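Local atomic coordinates of invasion-associated protein B (Bartonella henselae, PDB entry 3DTD), a protein that is of unknown molecular function but is probably associated with the invasion of host cells by this bacterium. Residues Val58-Met62 with Asp147-Gln151; Val64-Ala68 with Leu162-Gln166; Gly81-Pro87 with Ala134-Ala138. One frame throughout, in Å; residues are numbered along the deposited sequence.

Contact 1: residues Val58-Met62 with Asp147-Gln151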
loop_
_atom_site.group_PDB
_atom_site.type_symbol
_atom_site.label_atom_id
_atom_site.label_comp_id
_atom_site.label_asym_id
_atom_site.label_seq_id
_atom_site.Cartn_x
_atom_site.Cartn_y
_atom_site.Cartn_z
ATOM N N VAL C 58 -11.583 15.092 17.996
ATOM C CA VAL C 58 -11.540 15.811 19.269
ATOM C C VAL C 58 -11.401 17.320 19.063
ATOM O O VAL C 58 -10.472 17.784 18.404
ATOM C CB VAL C 58 -10.393 15.282 20.175
ATOM C CG1 VAL C 58 -10.401 15.966 21.542
ATOM C CG2 VAL C 58 -10.500 13.772 20.347
ATOM N N VAL C 59 -12.341 18.068 19.632
ATOM C CA VAL C 59 -12.372 19.527 19.525
ATOM C C VAL C 59 -11.946 20.167 20.853
ATOM O O VAL C 59 -11.177 21.132 20.877
ATOM C CB VAL C 59 -13.781 20.022 19.095
ATOM C CG1 VAL C 59 -13.823 21.531 18.927
ATOM C CG2 VAL C 59 -14.213 19.346 17.805
ATOM N N VAL C 60 -12.440 19.605 21.951
ATOM C CA VAL C 60 -12.117 20.085 23.289
ATOM C C VAL C 60 -11.868 18.900 24.242
ATOM O O VAL C 60 -12.511 17.863 24.125
ATOM C CB VAL C 60 -13.177 21.140 23.798
ATOM C CG1 VAL C 60 -14.584 20.622 23.662
ATOM C CG2 VAL C 60 -12.920 21.589 25.218
ATOM N N ALA C 61 -10.888 19.046 25.133
ATOM C CA ALA C 61 -10.532 18.017 26.106
ATOM C C ALA C 61 -10.247 18.643 27.473
ATOM O O ALA C 61 -9.852 19.801 27.566
ATOM C CB ALA C 61 -9.326 17.211 25.621
ATOM N N MET C 62 -10.469 17.873 28.532
ATOM C CA MET C 62 -10.216 18.335 29.889
ATOM C C MET C 62 -9.586 17.214 30.698
ATOM O O MET C 62 -10.083 16.098 30.686
ATOM C CB MET C 62 -11.513 18.826 30.548
ATOM C CG MET C 62 -11.362 19.233 32.018
ATOM S SD MET C 62 -12.703 20.243 32.674
ATOM C CE MET C 62 -12.296 21.796 31.895
ATOM N N ASP C 147 -20.080 28.245 21.603
ATOM C CA ASP C 147 -20.869 27.009 21.540
ATOM C C ASP C 147 -20.148 25.747 22.048
ATOM O O ASP C 147 -20.690 24.641 21.979
ATOM C CB ASP C 147 -21.438 26.793 20.125
ATOM C CG ASP C 147 -20.363 26.759 19.040
ATOM O OD1 ASP C 147 -20.730 26.547 17.864
ATOM O OD2 ASP C 147 -19.163 26.943 19.342
ATOM N N LEU C 148 -18.935 25.922 22.561
ATOM C CA LEU C 148 -18.154 24.811 23.100
ATOM C C LEU C 148 -18.398 24.617 24.596
ATOM O O LEU C 148 -18.642 25.574 25.327
ATOM C CB LEU C 148 -16.664 25.021 22.829
ATOM C CG LEU C 148 -15.957 24.371 21.635
ATOM C CD1 LEU C 148 -16.768 24.376 20.345
ATOM C CD2 LEU C 148 -14.625 25.067 21.440
ATOM N N PHE C 149 -18.324 23.364 25.037
ATOM C CA PHE C 149 -18.610 22.988 26.418
ATOM C C PHE C 149 -17.931 21.675 26.778
ATOM O O PHE C 149 -17.473 20.938 25.902
ATOM C CB PHE C 149 -20.131 22.880 26.676
ATOM C CG PHE C 149 -20.864 22.061 25.649
ATOM C CD1 PHE C 149 -20.922 20.672 25.750
ATOM C CD2 PHE C 149 -21.493 22.681 24.573
ATOM C CE1 PHE C 149 -21.581 19.922 24.797
ATOM C CE2 PHE C 149 -22.153 21.935 23.613
ATOM C CZ PHE C 149 -22.193 20.561 23.724
ATOM N N VAL C 150 -17.866 21.397 28.076
ATOM C CA VAL C 150 -17.511 20.078 28.584
ATOM C C VAL C 150 -18.730 19.554 29.353
ATOM O O VAL C 150 -19.264 20.246 30.215
ATOM C CB VAL C 150 -16.247 20.123 29.493
ATOM C CG1 VAL C 150 -15.913 18.745 30.041
ATOM C CG2 VAL C 150 -15.049 20.671 28.726
ATOM N N GLN C 151 -19.186 18.351 29.009
ATOM C CA GLN C 151 -20.331 17.741 29.681
ATOM C C GLN C 151 -19.902 17.197 31.039
ATOM O O GLN C 151 -18.861 16.548 31.153
ATOM C CB GLN C 151 -20.934 16.634 28.824
ATOM C CG GLN C 151 -21.474 17.094 27.485
ATOM C CD GLN C 151 -22.048 15.954 26.671
ATOM O OE1 GLN C 151 -23.206 15.579 26.839
ATOM N NE2 GLN C 151 -21.237 15.399 25.775
#
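V150, V60 and L148 form the heart of this contact, where strand 58-66 of the larger sheet passes over strand 144-151, at the margin of the smaller one. The axes of 58-62 and 149-151 come within 7.7 Å at an angle of 62°, so the strands meet face to face between two sheets, and not side by side in one. V60 and V150 have the closest CA atoms, 7.6 Å apart, and their side chains touch through V60 CG2 and V150 CG2 at 4.2 Å. V60 CG1 reaches the other way, lying 3.7 Å from the carbonyl F149 O and 4.5 Å from L148 CG. A classic β bulge opposite E51 puts V59 on the same face as V60, and V59 CG1 is thereby brought within 4.3 Å of L148 CD1. At the far end the M62 side chain, t at chi1 and chi2 and bent at chi3 (m), places its CE methyl 4.3 Å from V150 CG2. F149 points away and stacks its ring on that of H130, while L76, L131 and L133 add to the apolar surroundings. L25 of the second subunit packs on V59 and V60. The side-chain pairs are aliphatic or thioether groups without directional bonds between the segments, which implies that burial of apolar surface brings these segments together.

Contact 2: residues Val64-Ala68 with Leu162-Gln166; sequences VVLNA and LIALQ
Strand 64-66, the end of strand 58-66, runs across helix 162-166, part of the C-terminal helix 155-168. Their axes approach to 9.1 Å with a signed crossing angle of -46°, and the nearest CA pairs are L66 with L162 at 6.7 Å and A68 with Q166 at 8.1 Å. Residues 162-166 are α-helical (phi/psi near -65/-35; Q166 N bonded to L162 O at 3.3 Å). V64 is extended (phi/psi -143/138) and its carbonyl O lies 4.0 Å from L162 CD2. At V65 (-120/156) the backbone meets the helix, V65 CA lying 4.5 Å from L162 CD2. L66 (-100/114) carries the largest share, its CB directed at the helix, its chi1 in t (-153°) and chi2 off-well at -140°. L66 CB sits 4.3 Å from L162 CD2, while L66 CD1 reaches I163 CG1 at 3.6 Å and Q166 OE1 at 3.5 Å. L162 has chi1 -117° and chi2 52°; I163 is m,t. N67 (-80/161) leaves the strand and turns away, its ND2 bonded to V71 O and S73 OG. Q166, one helical turn after L162, covers this exit: with chi1 -97°, chi2 -152° and chi3 -31° its NE2 lies 3.2 Å from L66 O, at an angle too poor for a hydrogen bond, and 3.7 Å from A68 N, A68 being near -56/-29. Such helix-on-sheet packing lays the helix over the larger sheet, with M47 and I34 also beneath L162. The chemistry grades from aliphatic contacts of L66 to an amide beside the backbone of L66-A68, implying that apolar contact, not polar bonding, predominates between these segments.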
loop_
_atom_site.group_PDB
_atom_site.type_symbol
_atom_site.label_atom_id
_atom_site.label_comp_id
_atom_site.label_asym_id
_atom_site.label_seq_id
_atom_site.Cartn_x
_atom_site.Cartn_y
_atom_site.Cartn_z
ATOM N N VAL C 64 -7.840 16.490 34.683
ATOM C CA VAL C 64 -7.921 17.073 36.021
ATOM C C VAL C 64 -7.372 16.133 37.109
ATOM O O VAL C 64 -7.596 14.923 37.063
ATOM C CB VAL C 64 -9.386 17.571 36.294
ATOM C CG1 VAL C 64 -9.934 17.123 37.641
ATOM C CG2 VAL C 64 -9.483 19.080 36.108
ATOM N N VAL C 65 -6.611 16.698 38.050
ATOM C CA VAL C 65 -6.113 15.966 39.218
ATOM C C VAL C 65 -6.600 16.589 40.524
ATOM O O VAL C 65 -6.935 17.774 40.574
ATOM C CB VAL C 65 -4.553 15.852 39.255
ATOM C CG1 VAL C 65 -4.046 14.977 38.127
ATOM C CG2 VAL C 65 -3.881 17.229 39.225
ATOM N N LEU C 66 -6.640 15.770 41.571
ATOM C CA LEU C 66 -6.953 16.216 42.920
ATOM C C LEU C 66 -5.643 16.369 43.693
ATOM O O LEU C 66 -4.939 15.383 43.950
ATOM C CB LEU C 66 -7.847 15.189 43.621
ATOM C CG LEU C 66 -8.832 15.525 44.753
ATOM C CD1 LEU C 66 -8.763 14.415 45.778
ATOM C CD2 LEU C 66 -8.663 16.895 45.421
ATOM N N ASN C 67 -5.319 17.605 44.059
ATOM C CA ASN C 67 -4.085 17.886 44.790
ATOM C C ASN C 67 -4.209 17.573 46.275
ATOM O O ASN C 67 -5.322 17.477 46.810
ATOM C CB ASN C 67 -3.640 19.334 44.575
ATOM C CG ASN C 67 -3.378 19.651 43.118
ATOM O OD1 ASN C 67 -2.404 19.179 42.533
ATOM N ND2 ASN C 67 -4.254 20.453 42.522
ATOM N N ALA C 68 -3.051 17.431 46.926
ATOM C CA ALA C 68 -2.938 17.030 48.334
ATOM C C ALA C 68 -3.701 17.919 49.322
ATOM O O ALA C 68 -4.137 17.445 50.374
ATOM C CB ALA C 68 -1.466 16.933 48.732
ATOM N N LEU C 162 -11.534 9.760 42.786
ATOM C CA LEU C 162 -10.238 10.424 42.907
ATOM C C LEU C 162 -9.847 10.711 44.359
ATOM O O LEU C 162 -8.671 10.610 44.718
ATOM C CB LEU C 162 -10.218 11.714 42.076
ATOM C CG LEU C 162 -9.235 11.820 40.904
ATOM C CD1 LEU C 162 -9.305 10.660 39.931
ATOM C CD2 LEU C 162 -9.413 13.140 40.191
ATOM N N ILE C 163 -10.841 11.062 45.177
ATOM C CA ILE C 163 -10.661 11.260 46.620
ATOM C C ILE C 163 -10.308 9.934 47.294
ATOM O O ILE C 163 -9.390 9.872 48.110
ATOM C CB ILE C 163 -11.918 11.921 47.267
ATOM C CG1 ILE C 163 -12.109 13.346 46.729
ATOM C CG2 ILE C 163 -11.804 11.970 48.791
ATOM C CD1 ILE C 163 -13.519 13.889 46.843
ATOM N N ALA C 164 -11.028 8.881 46.914
ATOM C CA ALA C 164 -10.811 7.524 47.416
ATOM C C ALA C 164 -9.455 6.925 47.028
ATOM O O ALA C 164 -8.879 6.150 47.793
ATOM C CB ALA C 164 -11.943 6.608 46.962
ATOM N N LEU C 165 -8.955 7.282 45.846
ATOM C CA LEU C 165 -7.649 6.810 45.380
ATOM C C LEU C 165 -6.478 7.514 46.077
ATOM O O LEU C 165 -5.375 6.968 46.139
ATOM C CB LEU C 165 -7.530 6.929 43.857
ATOM C CG LEU C 165 -8.277 5.888 43.016
ATOM C CD1 LEU C 165 -8.551 6.410 41.613
ATOM C CD2 LEU C 165 -7.535 4.553 42.970
ATOM N N GLN C 166 -6.726 8.719 46.591
ATOM C CA GLN C 166 -5.738 9.456 47.384
ATOM C C GLN C 166 -5.500 8.809 48.744
ATOM O O GLN C 166 -4.369 8.781 49.233
ATOM C CB GLN C 166 -6.165 10.913 47.582
ATOM C CG GLN C 166 -5.530 11.897 46.609
ATOM C CD GLN C 166 -5.402 13.299 47.188
ATOM O OE1 GLN C 166 -6.215 13.730 48.010
ATOM N NE2 GLN C 166 -4.372 14.018 46.758
#

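Contact 3: residues Gly81-Pro87 with Ala134-Ala138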
loop_
_atom_site.group_PDB
_atom_site.type_symbol
_atom_site.label_atom_id
_atom_site.label_comp_id
_atom_site.label_asym_id
_atom_site.label_seq_id
_atom_site.Cartn_x
_atom_site.Cartn_y
_atom_site.Cartn_z
ATOM N N GLY C 81 -6.670 28.298 16.216
ATOM C CA GLY C 81 -7.341 29.462 15.632
ATOM C C GLY C 81 -7.988 30.391 16.643
ATOM O O GLY C 81 -8.737 31.298 16.268
ATOM N N ILE C 82 -7.693 30.164 17.921
ATOM C CA ILE C 82 -8.232 30.980 19.013
ATOM C C ILE C 82 -7.272 32.126 19.324
ATOM O O ILE C 82 -6.065 31.912 19.453
ATOM C CB ILE C 82 -8.503 30.118 20.298
ATOM C CG1 ILE C 82 -9.490 28.978 20.005
ATOM C CG2 ILE C 82 -8.994 30.969 21.478
ATOM C CD1 ILE C 82 -10.780 29.404 19.331
ATOM N N LEU C 83 -7.824 33.336 19.421
ATOM C CA LEU C 83 -7.077 34.533 19.806
ATOM C C LEU C 83 -6.508 34.405 21.213
ATOM O O LEU C 83 -7.227 34.421 22.211
ATOM C CB LEU C 83 -7.940 35.791 19.667
ATOM C CG LEU C 83 -7.279 37.159 19.854
ATOM C CD1 LEU C 83 -6.091 37.336 18.926
ATOM C CD2 LEU C 83 -8.294 38.234 19.594
ATOM N N VAL C 84 -5.190 34.281 21.248
ATOM C CA VAL C 84 -4.414 33.956 22.432
ATOM C C VAL C 84 -4.323 35.106 23.451
ATOM O O VAL C 84 -4.152 34.870 24.657
ATOM C CB VAL C 84 -3.019 33.444 21.955
ATOM C CG1 VAL C 84 -1.858 34.227 22.540
ATOM C CG2 VAL C 84 -2.904 31.927 22.116
ATOM N N SER C 85 -4.477 36.333 22.952
ATOM C CA SER C 85 -4.367 37.535 23.775
ATOM C C SER C 85 -5.637 37.805 24.582
ATOM O O SER C 85 -5.598 38.487 25.609
ATOM C CB SER C 85 -4.005 38.750 22.912
ATOM O OG SER C 85 -4.919 38.926 21.843
ATOM N N LYS C 86 -6.758 37.265 24.113
ATOM C CA LYS C 86 -8.044 37.407 24.792
ATOM C C LYS C 86 -8.338 36.160 25.638
ATOM O O LYS C 86 -7.904 35.059 25.277
ATOM C CB LYS C 86 -9.153 37.688 23.772
ATOM C CG LYS C 86 -9.069 39.092 23.172
ATOM C CD LYS C 86 -10.372 39.524 22.513
ATOM C CE LYS C 86 -11.303 40.230 23.493
ATOM N NZ LYS C 86 -10.790 41.578 23.883
ATOM N N PRO C 87 -9.057 36.326 26.772
ATOM C CA PRO C 87 -9.190 35.221 27.726
ATOM C C PRO C 87 -10.156 34.107 27.319
ATOM O O PRO C 87 -10.977 34.278 26.410
ATOM C CB PRO C 87 -9.702 35.914 29.001
ATOM C CG PRO C 87 -9.671 37.382 28.724
ATOM C CD PRO C 87 -9.773 37.520 27.250
ATOM N N ALA C 134 -16.151 30.106 26.632
ATOM C CA ALA C 134 -16.253 31.308 25.802
ATOM C C ALA C 134 -14.862 31.839 25.460
ATOM O O ALA C 134 -14.038 32.069 26.350
ATOM C CB ALA C 134 -17.078 32.378 26.509
ATOM N N MET C 135 -14.605 32.022 24.167
ATOM C CA MET C 135 -13.306 32.517 23.694
ATOM C C MET C 135 -13.445 33.365 22.427
ATOM O O MET C 135 -14.547 33.530 21.902
ATOM C CB MET C 135 -12.310 31.360 23.501
ATOM C CG MET C 135 -12.756 30.273 22.533
ATOM S SD MET C 135 -11.985 28.671 22.854
ATOM C CE MET C 135 -13.001 28.050 24.185
ATOM N N THR C 136 -12.327 33.907 21.952
ATOM C CA THR C 136 -12.307 34.760 20.768
ATOM C C THR C 136 -11.503 34.087 19.650
ATOM O O THR C 136 -10.411 33.573 19.885
ATOM C CB THR C 136 -11.701 36.150 21.099
ATOM O OG1 THR C 136 -12.286 36.655 22.307
ATOM C CG2 THR C 136 -11.953 37.138 19.977
ATOM N N ILE C 137 -12.058 34.085 18.443
ATOM C CA ILE C 137 -11.373 33.556 17.265
ATOM C C ILE C 137 -10.404 34.602 16.705
ATOM O O ILE C 137 -10.764 35.773 16.565
ATOM C CB ILE C 137 -12.389 33.115 16.173
ATOM C CG1 ILE C 137 -13.409 32.128 16.758
ATOM C CG2 ILE C 137 -11.680 32.491 14.968
ATOM C CD1 ILE C 137 -14.583 31.817 15.845
ATOM N N ALA C 138 -9.174 34.181 16.415
ATOM C CA ALA C 138 -8.195 35.038 15.745
ATOM C C ALA C 138 -8.491 35.080 14.250
ATOM O O ALA C 138 -7.934 34.315 13.459
ATOM C CB ALA C 138 -6.784 34.564 16.005
HETATM O O HOH W 1 -9.922 33.830 23.108
HETATM O O HOH W 2 -12.723 35.650 24.988
#
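Two backbone hydrogen bonds join the segments: L83 N donates to T136 O at 2.6 Å, and A138 N to G81 O at 2.9 Å. They flank I82 and I137, whose CA atoms stand 4.4 Å apart. Beyond them, water takes over. Water 1 accepts from T136 N at 2.7 Å and is hydrogen-bonded to L83 O at 2.9 Å; water 2 donates to P87 O at 2.6 Å and is hydrogen-bonded to T136 OG1 at 2.9 Å. This pattern is a single antiparallel β bridge, with I82 and I137 as its non-hydrogen-bonded pair. From there segment 81-87 turns aside at L83-K86, with a weak K86 N to L83 O bond of 3.5 Å, before entering strand 88-92, which pairs directly with strand 130-136 through R89 and A134. Water 1 thus bridges two backbones, water 2 a backbone and the T136 side chain. G81 has a positive phi (87°), at which a CB would collide with the preceding carbonyl. In the packing around the bridge, I82 CD1 lies 3.8 Å from M135 SD, with L145 beside both, and on the other side L83 CB meets A138 CB at 4.0 Å and L83 CD2 approaches T136 CG2 at 3.8 Å. K86 CD passes 3.5 Å from T136 OG1 before its amine leads away. The third subunit borders this region, T105 of that chain hydrogen-bonding through OG1 to I82 O and packing on A138.

The six segments follow the chain as 58-62, 64-68, 81-87, 134-138, 147-151 and 162-166, so contacts 1 and 2 cross while contact 3 is nested inside both. Contacts 1 and 2 share strand 58-66 yet have centres 22 Å apart, on opposite sides of the chain's centre: one end of the strand meets the smaller sheet, the other the C-terminal helix. Contact 3 lies about 15 Å from contact 1, centre to centre, linked through neighbouring strands 130-136 and 144-151, and about 31 Å from contact 2. Contacts 1 and 2 tie the larger sheet to the smaller and to the final helix; contact 3 ties the loop before strand 88-92 to the end of inner strand 130-136.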